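Local structure of oxalate biosynthetic component 1 (Burkholderia thailandensis, 5IKY) at residues D67-T73 with S98-R102; K25-H29 with C187-Q193; S289-R295 with Y326-F332. The protein makes oxalate in a quorum-sensing-dependent pathway, combining a serine hydrolase of the alpha/beta-hydrolase class with an additional lyase activity in a single chain. All coordinates share one frame. Residue numbers count along the deposited sequence, not the author numbering.

Contact 1: residues D67-T73 with S98-R102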
loop_
_atom_site.group_PDB
_atom_site.type_symbol
_atom_site.label_atom_id
_atom_site.label_comp_id
_atom_site.label_asym_id
_atom_site.label_seq_id
_atom_site.Cartn_x
_atom_site.Cartn_y
_atom_site.Cartn_z
ATOM N N ASP A 67 -7.458 -36.590 19.686
ATOM C CA ASP A 67 -7.703 -37.530 20.775
ATOM C C ASP A 67 -6.882 -37.210 22.024
ATOM O O ASP A 67 -5.768 -36.699 21.938
ATOM C CB ASP A 67 -7.402 -38.961 20.320
ATOM C CG ASP A 67 -8.345 -39.441 19.234
ATOM O OD1 ASP A 67 -9.562 -39.185 19.341
ATOM O OD2 ASP A 67 -7.869 -40.077 18.270
ATOM N N ALA A 68 -7.454 -37.519 23.183
ATOM C CA ALA A 68 -6.760 -37.405 24.460
ATOM C C ALA A 68 -7.258 -38.511 25.387
ATOM O O ALA A 68 -8.429 -38.883 25.326
ATOM C CB ALA A 68 -6.987 -36.035 25.079
ATOM N N PRO A 69 -6.375 -39.047 26.244
ATOM C CA PRO A 69 -6.802 -40.155 27.102
ATOM C C PRO A 69 -7.848 -39.713 28.117
ATOM O O PRO A 69 -7.824 -38.570 28.571
ATOM C CB PRO A 69 -5.508 -40.582 27.798
ATOM C CG PRO A 69 -4.668 -39.358 27.806
ATOM C CD PRO A 69 -4.990 -38.635 26.524
ATOM N N ILE A 70 -8.761 -40.612 28.457
ATOM C CA ILE A 70 -9.789 -40.312 29.442
ATOM C C ILE A 70 -9.561 -41.096 30.726
ATOM O O ILE A 70 -9.743 -42.313 30.756
ATOM C CB ILE A 70 -11.196 -40.633 28.912
ATOM C CG1 ILE A 70 -11.435 -39.941 27.571
ATOM C CG2 ILE A 70 -12.247 -40.223 29.928
ATOM C CD1 ILE A 70 -12.771 -40.269 26.948
ATOM N N ASP A 71 -9.157 -40.398 31.781
ATOM C CA ASP A 71 -9.009 -41.020 33.090
ATOM C C ASP A 71 -10.272 -40.770 33.906
ATOM O O ASP A 71 -10.548 -39.639 34.293
ATOM C CB ASP A 71 -7.779 -40.476 33.820
ATOM C CG ASP A 71 -7.322 -41.383 34.953
ATOM O OD1 ASP A 71 -8.115 -42.239 35.400
ATOM O OD2 ASP A 71 -6.163 -41.235 35.398
ATOM N N LEU A 72 -11.033 -41.828 34.164
ATOM C CA LEU A 72 -12.293 -41.703 34.893
ATOM C C LEU A 72 -12.073 -41.292 36.345
ATOM O O LEU A 72 -13.005 -40.858 37.023
ATOM C CB LEU A 72 -13.079 -43.013 34.831
ATOM C CG LEU A 72 -13.648 -43.369 33.456
ATOM C CD1 LEU A 72 -14.484 -44.634 33.527
ATOM C CD2 LEU A 72 -14.468 -42.214 32.909
ATOM N N THR A 73 -10.837 -41.432 36.818
ATOM C CA THR A 73 -10.470 -40.992 38.157
ATOM C C THR A 73 -10.601 -39.473 38.270
ATOM O O THR A 73 -10.870 -38.937 39.345
ATOM C CB THR A 73 -9.032 -41.421 38.514
ATOM O OG1 THR A 73 -8.859 -42.811 38.211
ATOM C CG2 THR A 73 -8.747 -41.187 39.988
ATOM N N SER A 98 -8.829 -47.498 34.802
ATOM C CA SER A 98 -9.580 -46.251 34.867
ATOM C C SER A 98 -9.361 -45.403 33.616
ATOM O O SER A 98 -10.101 -44.452 33.364
ATOM C CB SER A 98 -9.186 -45.455 36.112
ATOM O OG SER A 98 -7.784 -45.254 36.166
ATOM N N VAL A 99 -8.343 -45.755 32.835
ATOM C CA VAL A 99 -7.943 -44.947 31.687
ATOM C C VAL A 99 -8.479 -45.478 30.359
ATOM O O VAL A 99 -8.248 -46.630 29.998
ATOM C CB VAL A 99 -6.407 -44.849 31.581
ATOM C CG1 VAL A 99 -6.010 -44.056 30.342
ATOM C CG2 VAL A 99 -5.822 -44.222 32.839
ATOM N N TRP A 100 -9.194 -44.621 29.637
ATOM C CA TRP A 100 -9.632 -44.925 28.281
ATOM C C TRP A 100 -8.736 -44.213 27.272
ATOM O O TRP A 100 -8.258 -43.109 27.530
ATOM C CB TRP A 100 -11.089 -44.504 28.068
ATOM C CG TRP A 100 -12.095 -45.341 28.793
ATOM C CD1 TRP A 100 -12.412 -45.278 30.118
ATOM C CD2 TRP A 100 -12.931 -46.359 28.229
ATOM N NE1 TRP A 100 -13.388 -46.198 30.416
ATOM C CE2 TRP A 100 -13.724 -46.874 29.272
ATOM C CE3 TRP A 100 -13.082 -46.888 26.943
ATOM C CZ2 TRP A 100 -14.654 -47.891 29.070
ATOM C CZ3 TRP A 100 -14.006 -47.897 26.745
ATOM C CH2 TRP A 100 -14.779 -48.389 27.803
ATOM N N HIS A 101 -8.514 -44.845 26.126
ATOM C CA HIS A 101 -7.765 -44.211 25.045
ATOM C C HIS A 101 -8.202 -44.771 23.697
ATOM O O HIS A 101 -8.675 -45.903 23.611
ATOM C CB HIS A 101 -6.259 -44.398 25.244
ATOM C CG HIS A 101 -5.822 -45.829 25.267
ATOM N ND1 HIS A 101 -5.337 -46.475 24.151
ATOM C CD2 HIS A 101 -5.794 -46.736 26.271
ATOM C CE1 HIS A 101 -5.031 -47.722 24.466
ATOM N NE2 HIS A 101 -5.300 -47.906 25.746
ATOM N N ARG A 102 -8.052 -43.971 22.645
ATOM C CA ARG A 102 -8.495 -44.382 21.318
ATOM C C ARG A 102 -7.467 -45.237 20.594
ATOM O O ARG A 102 -6.340 -44.806 20.351
ATOM C CB ARG A 102 -8.838 -43.165 20.460
ATOM C CG ARG A 102 -10.329 -42.945 20.301
ATOM C CD ARG A 102 -10.644 -42.202 19.022
ATOM N NE ARG A 102 -12.073 -41.952 18.876
ATOM C CZ ARG A 102 -12.614 -41.300 17.853
ATOM N NH1 ARG A 102 -11.841 -40.828 16.886
ATOM N NH2 ARG A 102 -13.927 -41.114 17.800
#
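A two-residue edge strand can be set by three backbone hydrogen bonds, with a side-chain bond added at one end, as 67-73 demonstrates against the antiparallel 98-102. At the start, Asp67 meets Arg102 through charge alone: OD1 of Asp67 lies a long 3.7 Å from NH1 of Arg102, well out of the guanidinium plane, and Glu63 is the stronger partner of that arginine. Pro69 rests its CB 4.3 Å from CG1 of Val99. Ile70 then forms the hydrogen-bonded pair with Trp100, its N 2.7 Å from Trp100 O and its O 2.6 Å from Trp100 N, while the two side chains share one face, CB to CB 4.0 Å. Asp71 and Val99, the non-hydrogen-bonded pair, occupy the other face. OD1 of Asp71 accepts from Ser98 OG at 3.1 Å; it also takes the backbone N of Thr73 at 3.2 Å, and this second bond makes an Asx turn where the strand gives way to a 3-10 segment. Leu72 N reaches Ser98 O at 2.9 Å, and Leu72 CG lies 4.0 Å from Trp100 CD1. Strand 93-96 flanks 99-102 on its other side, completing a small three-stranded antiparallel sheet with 99-102 central and 70-71 an edge.

Contact 2: residues K25-H29 with C187-Q193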
loop_
_atom_site.group_PDB
_atom_site.type_symbol
_atom_site.label_atom_id
_atom_site.label_comp_id
_atom_site.label_asym_id
_atom_site.label_seq_id
_atom_site.Cartn_x
_atom_site.Cartn_y
_atom_site.Cartn_z
ATOM N N LYS A 25 -15.386 -29.680 16.101
ATOM C CA LYS A 25 -16.678 -29.177 15.652
ATOM C C LYS A 25 -17.806 -30.144 15.995
ATOM O O LYS A 25 -18.963 -29.916 15.638
ATOM C CB LYS A 25 -16.642 -28.910 14.147
ATOM C CG LYS A 25 -15.689 -27.795 13.752
ATOM C CD LYS A 25 -16.167 -26.456 14.292
ATOM C CE LYS A 25 -15.002 -25.583 14.730
ATOM N NZ LYS A 25 -13.966 -25.465 13.671
ATOM N N PHE A 26 -17.464 -31.222 16.690
ATOM C CA PHE A 26 -18.454 -32.205 17.110
ATOM C C PHE A 26 -18.039 -32.875 18.411
ATOM O O PHE A 26 -16.893 -33.291 18.568
ATOM C CB PHE A 26 -18.667 -33.261 16.021
ATOM C CG PHE A 26 -19.635 -34.347 16.409
ATOM C CD1 PHE A 26 -20.999 -34.106 16.421
ATOM C CD2 PHE A 26 -19.180 -35.609 16.759
ATOM C CE1 PHE A 26 -21.892 -35.099 16.779
ATOM C CE2 PHE A 26 -20.070 -36.612 17.118
ATOM C CZ PHE A 26 -21.427 -36.355 17.127
ATOM N N ILE A 27 -18.978 -32.965 19.347
ATOM C CA ILE A 27 -18.742 -33.676 20.594
ATOM C C ILE A 27 -19.773 -34.781 20.776
ATOM O O ILE A 27 -20.951 -34.502 21.008
ATOM C CB ILE A 27 -18.792 -32.739 21.804
ATOM C CG1 ILE A 27 -17.745 -31.637 21.658
ATOM C CG2 ILE A 27 -18.559 -33.523 23.087
ATOM C CD1 ILE A 27 -17.786 -30.620 22.769
ATOM N N PRO A 28 -19.330 -36.043 20.660
ATOM C CA PRO A 28 -20.195 -37.213 20.831
ATOM C C PRO A 28 -20.887 -37.201 22.185
ATOM O O PRO A 28 -20.321 -36.683 23.152
ATOM C CB PRO A 28 -19.223 -38.387 20.735
ATOM C CG PRO A 28 -18.086 -37.869 19.944
ATOM C CD PRO A 28 -17.946 -36.428 20.335
ATOM N N HIS A 29 -22.089 -37.761 22.250
ATOM C CA HIS A 29 -22.837 -37.816 23.496
ATOM C C HIS A 29 -22.023 -38.412 24.645
ATOM O O HIS A 29 -21.958 -37.826 25.729
ATOM C CB HIS A 29 -24.112 -38.624 23.296
ATOM C CG HIS A 29 -25.178 -38.333 24.307
ATOM N ND1 HIS A 29 -25.361 -39.098 25.436
ATOM C CD2 HIS A 29 -26.172 -37.414 24.309
ATOM C CE1 HIS A 29 -26.378 -38.619 26.133
ATOM N NE2 HIS A 29 -26.892 -37.603 25.466
ATOM N N CYS A 187 -21.401 -41.004 12.822
ATOM C CA CYS A 187 -21.316 -40.646 14.234
ATOM C C CYS A 187 -22.609 -40.965 14.967
ATOM O O CYS A 187 -23.652 -41.173 14.345
ATOM C CB CYS A 187 -21.000 -39.158 14.400
ATOM S SG CYS A 187 -19.851 -38.493 13.192
ATOM N N GLY A 188 -22.537 -40.990 16.293
ATOM C CA GLY A 188 -23.727 -41.127 17.111
ATOM C C GLY A 188 -24.322 -39.764 17.403
ATOM O O GLY A 188 -24.030 -38.788 16.711
ATOM N N ALA A 189 -25.164 -39.691 18.427
ATOM C CA ALA A 189 -25.725 -38.417 18.849
ATOM C C ALA A 189 -24.662 -37.605 19.579
ATOM O O ALA A 189 -23.651 -38.150 20.023
ATOM C CB ALA A 189 -26.940 -38.634 19.733
ATOM N N GLY A 190 -24.893 -36.301 19.698
ATOM C CA GLY A 190 -23.956 -35.423 20.375
ATOM C C GLY A 190 -24.219 -33.964 20.068
ATOM O O GLY A 190 -25.325 -33.594 19.674
ATOM N N HIS A 191 -23.203 -33.128 20.248
ATOM C CA HIS A 191 -23.342 -31.703 19.974
ATOM C C HIS A 191 -22.468 -31.263 18.804
ATOM O O HIS A 191 -21.417 -31.843 18.535
ATOM C CB HIS A 191 -23.016 -30.882 21.220
ATOM C CG HIS A 191 -24.197 -30.651 22.111
ATOM N ND1 HIS A 191 -24.613 -31.569 23.051
ATOM C CD2 HIS A 191 -25.051 -29.604 22.202
ATOM C CE1 HIS A 191 -25.674 -31.099 23.682
ATOM N NE2 HIS A 191 -25.959 -29.908 23.187
ATOM N N TRP A 192 -22.922 -30.217 18.126
ATOM C CA TRP A 192 -22.361 -29.800 16.851
ATOM C C TRP A 192 -22.232 -28.283 16.805
ATOM O O TRP A 192 -23.090 -27.572 17.323
ATOM C CB TRP A 192 -23.261 -30.306 15.726
ATOM C CG TRP A 192 -23.017 -29.726 14.377
ATOM C CD1 TRP A 192 -21.814 -29.498 13.777
ATOM C CD2 TRP A 192 -24.016 -29.299 13.449
ATOM N NE1 TRP A 192 -22.003 -28.961 12.525
ATOM C CE2 TRP A 192 -23.348 -28.828 12.300
ATOM C CE3 TRP A 192 -25.412 -29.271 13.476
ATOM C CZ2 TRP A 192 -24.028 -28.335 11.189
ATOM C CZ3 TRP A 192 -26.086 -28.782 12.373
ATOM C CH2 TRP A 192 -25.395 -28.320 11.245
ATOM N N GLN A 193 -21.155 -27.791 16.199
ATOM C CA GLN A 193 -20.968 -26.355 16.011
ATOM C C GLN A 193 -21.145 -25.980 14.540
ATOM O O GLN A 193 -20.220 -26.124 13.741
ATOM C CB GLN A 193 -19.588 -25.920 16.520
ATOM C CG GLN A 193 -19.191 -24.481 16.176
ATOM C CD GLN A 193 -20.151 -23.446 16.731
ATOM O OE1 GLN A 193 -21.145 -23.100 16.091
ATOM N NE2 GLN A 193 -19.855 -22.938 17.924
#
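Antiparallel pairing need not be local: here strand 26-28 pairs with strand 190-192 across more than 150 intervening residues, at one edge of a three-stranded sheet. The strand axes approach to 4.6 Å with N-to-C directions 175° apart. Ile27 and His191 form the hydrogen-bonded pair, Ile27 N to His191 O at 2.8 Å and His191 N to Ile27 O at 2.7 Å. The pairing runs on past both ends of the strands, through Gln193 N to Lys25 O at 3.1 Å and His29 N to Ala189 O at 2.7 Å. In the non-hydrogen-bonded pair between Pro28 and Gly190, the glycine passes close to the opposite backbone, its CA 3.2 Å from Ile27 O; a CB on it would clash with Ile27 O and Pro28 CA. Phe26 and Trp192 share a face. The phenyl ring of Phe26 extends back along the partner segment to Cys187, with CE2 3.8 Å from Cys187 CB and the ring centroid 4.8 Å from Cys187 SG, an oblique sulfur-aromatic contact. Strand 53-55 pairs with the far side of 190-192, making the latter the central strand. Tyr159 of strand 156-160 stacks on Phe26 and also meets Trp192, whereas Leu32 of helix 29-33 touches Ile27 and His191 on the opposite face.

Contact 3: residues S289-R295 with Y326-F332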
loop_
_atom_site.group_PDB
_atom_site.type_symbol
_atom_site.label_atom_id
_atom_site.label_comp_id
_atom_site.label_asym_id
_atom_site.label_seq_id
_atom_site.Cartn_x
_atom_site.Cartn_y
_atom_site.Cartn_z
ATOM N N SER A 289 -25.459 3.712 26.950
ATOM C CA SER A 289 -25.776 4.598 25.832
ATOM C C SER A 289 -25.292 6.029 26.048
ATOM O O SER A 289 -25.001 6.740 25.086
ATOM C CB SER A 289 -27.285 4.603 25.570
ATOM O OG SER A 289 -27.718 3.367 25.027
ATOM N N GLN A 290 -25.206 6.450 27.306
ATOM C CA GLN A 290 -24.778 7.810 27.622
ATOM C C GLN A 290 -23.381 7.849 28.232
ATOM O O GLN A 290 -22.956 8.875 28.764
ATOM C CB GLN A 290 -25.773 8.473 28.573
ATOM C CG GLN A 290 -27.192 8.546 28.035
ATOM C CD GLN A 290 -28.109 9.362 28.926
ATOM O OE1 GLN A 290 -27.661 10.255 29.646
ATOM N NE2 GLN A 290 -29.400 9.056 28.886
ATOM N N SER A 291 -22.671 6.729 28.153
ATOM C CA SER A 291 -21.330 6.636 28.717
ATOM C C SER A 291 -20.303 7.428 27.913
ATOM O O SER A 291 -20.299 7.381 26.683
ATOM C CB SER A 291 -20.893 5.174 28.802
ATOM O OG SER A 291 -19.528 5.080 29.170
ATOM N N PRO A 292 -19.418 8.153 28.614
ATOM C CA PRO A 292 -18.309 8.873 27.975
ATOM C C PRO A 292 -17.336 7.930 27.260
ATOM O O PRO A 292 -16.478 8.389 26.506
ATOM C CB PRO A 292 -17.623 9.579 29.151
ATOM C CG PRO A 292 -18.674 9.668 30.213
ATOM C CD PRO A 292 -19.500 8.427 30.059
ATOM N N LEU A 293 -17.474 6.628 27.497
ATOM C CA LEU A 293 -16.640 5.638 26.825
ATOM C C LEU A 293 -16.848 5.691 25.315
ATOM O O LEU A 293 -15.939 5.394 24.539
ATOM C CB LEU A 293 -16.941 4.232 27.357
ATOM C CG LEU A 293 -16.230 3.067 26.664
ATOM C CD1 LEU A 293 -14.725 3.229 26.755
ATOM C CD2 LEU A 293 -16.661 1.732 27.255
ATOM N N ARG A 294 -18.043 6.104 24.904
ATOM C CA ARG A 294 -18.397 6.158 23.489
ATOM C C ARG A 294 -17.624 7.236 22.721
ATOM O O ARG A 294 -17.842 7.422 21.525
ATOM C CB ARG A 294 -19.904 6.381 23.332
ATOM C CG ARG A 294 -20.754 5.238 23.883
ATOM C CD ARG A 294 -22.231 5.444 23.582
ATOM N NE ARG A 294 -22.512 5.391 22.151
ATOM C CZ ARG A 294 -23.719 5.561 21.617
ATOM N NH1 ARG A 294 -24.763 5.796 22.398
ATOM N NH2 ARG A 294 -23.882 5.490 20.301
ATOM N N ARG A 295 -16.725 7.937 23.407
ATOM C CA ARG A 295 -15.860 8.919 22.758
ATOM C C ARG A 295 -14.443 8.911 23.337
ATOM O O ARG A 295 -13.593 9.695 22.921
ATOM C CB ARG A 295 -16.462 10.323 22.868
ATOM C CG ARG A 295 -16.712 10.799 24.290
ATOM C CD ARG A 295 -17.204 12.245 24.300
ATOM N NE ARG A 295 -17.511 12.718 25.647
ATOM C CZ ARG A 295 -18.706 12.621 26.222
ATOM N NH1 ARG A 295 -19.721 12.071 25.568
ATOM N NH2 ARG A 295 -18.888 13.079 27.454
ATOM N N TYR A 326 -29.299 0.530 20.685
ATOM C CA TYR A 326 -28.829 1.503 21.661
ATOM C C TYR A 326 -29.520 2.841 21.443
ATOM O O TYR A 326 -29.985 3.142 20.343
ATOM C CB TYR A 326 -27.306 1.658 21.578
ATOM C CG TYR A 326 -26.777 1.879 20.175
ATOM C CD1 TYR A 326 -26.581 0.809 19.307
ATOM C CD2 TYR A 326 -26.462 3.154 19.721
ATOM C CE1 TYR A 326 -26.098 1.005 18.027
ATOM C CE2 TYR A 326 -25.974 3.357 18.440
ATOM C CZ TYR A 326 -25.796 2.279 17.599
ATOM O OH TYR A 326 -25.314 2.470 16.324
ATOM N N ASP A 327 -29.595 3.639 22.501
ATOM C CA ASP A 327 -30.239 4.939 22.422
ATOM C C ASP A 327 -29.195 6.035 22.226
ATOM O O ASP A 327 -28.027 5.861 22.573
ATOM C CB ASP A 327 -31.068 5.204 23.682
ATOM C CG ASP A 327 -31.936 6.441 23.558
ATOM O OD1 ASP A 327 -32.474 6.676 22.454
ATOM O OD2 ASP A 327 -32.084 7.174 24.559
ATOM N N ASN A 328 -29.616 7.156 21.652
ATOM C CA ASN A 328 -28.735 8.303 21.485
ATOM C C ASN A 328 -29.421 9.595 21.928
ATOM O O ASN A 328 -29.900 10.363 21.095
ATOM C CB ASN A 328 -28.273 8.425 20.026
ATOM C CG ASN A 328 -27.555 7.175 19.528
ATOM O OD1 ASN A 328 -26.371 6.976 19.796
ATOM N ND2 ASN A 328 -28.271 6.334 18.792
ATOM N N PRO A 329 -29.475 9.830 23.249
ATOM C CA PRO A 329 -30.101 11.035 23.805
ATOM C C PRO A 329 -29.445 12.315 23.292
ATOM O O PRO A 329 -28.266 12.305 22.935
ATOM C CB PRO A 329 -29.892 10.877 25.315
ATOM C CG PRO A 329 -29.727 9.410 25.518
ATOM C CD PRO A 329 -28.989 8.928 24.306
ATOM N N ASN A 330 -30.209 13.402 23.271
ATOM C CA ASN A 330 -29.772 14.650 22.657
ATOM C C ASN A 330 -28.586 15.315 23.358
ATOM O O ASN A 330 -27.662 15.789 22.696
ATOM C CB ASN A 330 -30.949 15.626 22.586
ATOM C CG ASN A 330 -32.041 15.149 21.646
ATOM O OD1 ASN A 330 -31.760 14.605 20.577
ATOM N ND2 ASN A 330 -33.294 15.348 22.040
ATOM N N ALA A 331 -28.612 15.357 24.687
ATOM C CA ALA A 331 -27.508 15.950 25.441
ATOM C C ALA A 331 -26.222 15.165 25.224
ATOM O O ALA A 331 -25.138 15.741 25.144
ATOM C CB ALA A 331 -27.837 16.010 26.918
ATOM N N PHE A 332 -26.355 13.846 25.142
ATOM C CA PHE A 332 -25.218 12.979 24.870
ATOM C C PHE A 332 -24.623 13.296 23.507
ATOM O O PHE A 332 -23.416 13.507 23.379
ATOM C CB PHE A 332 -25.631 11.508 24.936
ATOM C CG PHE A 332 -24.653 10.581 24.279
ATOM C CD1 PHE A 332 -23.431 10.311 24.871
ATOM C CD2 PHE A 332 -24.955 9.978 23.069
ATOM C CE1 PHE A 332 -22.526 9.464 24.264
ATOM C CE2 PHE A 332 -24.057 9.126 22.459
ATOM C CZ PHE A 332 -22.842 8.866 23.057
#
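Arginine can knit two irregular pieces of chain together by collecting backbone and amide oxygens. Here the loop leading to helix 293-296 meets the turn between strand 325-326 and helix 330-343, in the region assigned to the beta-keto acid cleavage family of the TIM-barrel clan. Tyr326, at the end of its strand, places CE2 of its ring 3.5 Å from NH2 of Arg294. Asp327 then binds twice through its backbone: its N donates to Ser289 OG at 3.2 Å, a hydroxyl also hydrogen-bonded to Arg286 O, and its O accepts from Arg294 NH1 at 3.3 Å. Asn328 follows with OD1 2.9 Å from Arg294 NH2 and, more weakly, 3.3 Å from Arg294 NH1, while its ND2 is held by Gly316 O. Pro329, the N-cap residue of helix 330-343, lies against Gln290, with CG 3.4 Å from Gln290 NE2. In the first turn of that helix, Phe332 has the largest area covered by the other segment. Its ring receives Ser289 O over one face, the oxygen 3.6 Å from CZ of Phe332, and its CE2 lies 3.4 Å from Arg294 NH1. Within 289-295, Arg294 NH1 also bonds Ser289 O at 2.9 Å, and Ser291 OG caps the following helical turn by accepting from Leu293 N at 3.1 Å. Outside the pair, Arg294 NE reaches Thr280 O. With NE, NH1 and NH2 all donating to neutral oxygens and CE2 of Phe332 over one face, the buried guanidinium is satisfied by directed hydrogen bonds, without a salt bridge to 326-332.

The three contacts divide between two regions of the chain. Contacts 1 and 2 are neighbours, with centres 18 Å apart and nearest atoms about 6 Å apart, so they do not touch; in sequence, contact 1 falls entirely between the two segments of contact 2. Contact 3 follows both along the chain and stands well away, its centre 43 Å from that of contact 2 and 53 Å from that of contact 1. Both of its segments lie in the region related to beta-keto acid cleavage enzymes, of the TIM-barrel clan, which also takes in 187-193 of contact 2; its Tyr326 side chain is about 7 Å from the magnesium ion, whose site includes His227 and Glu477.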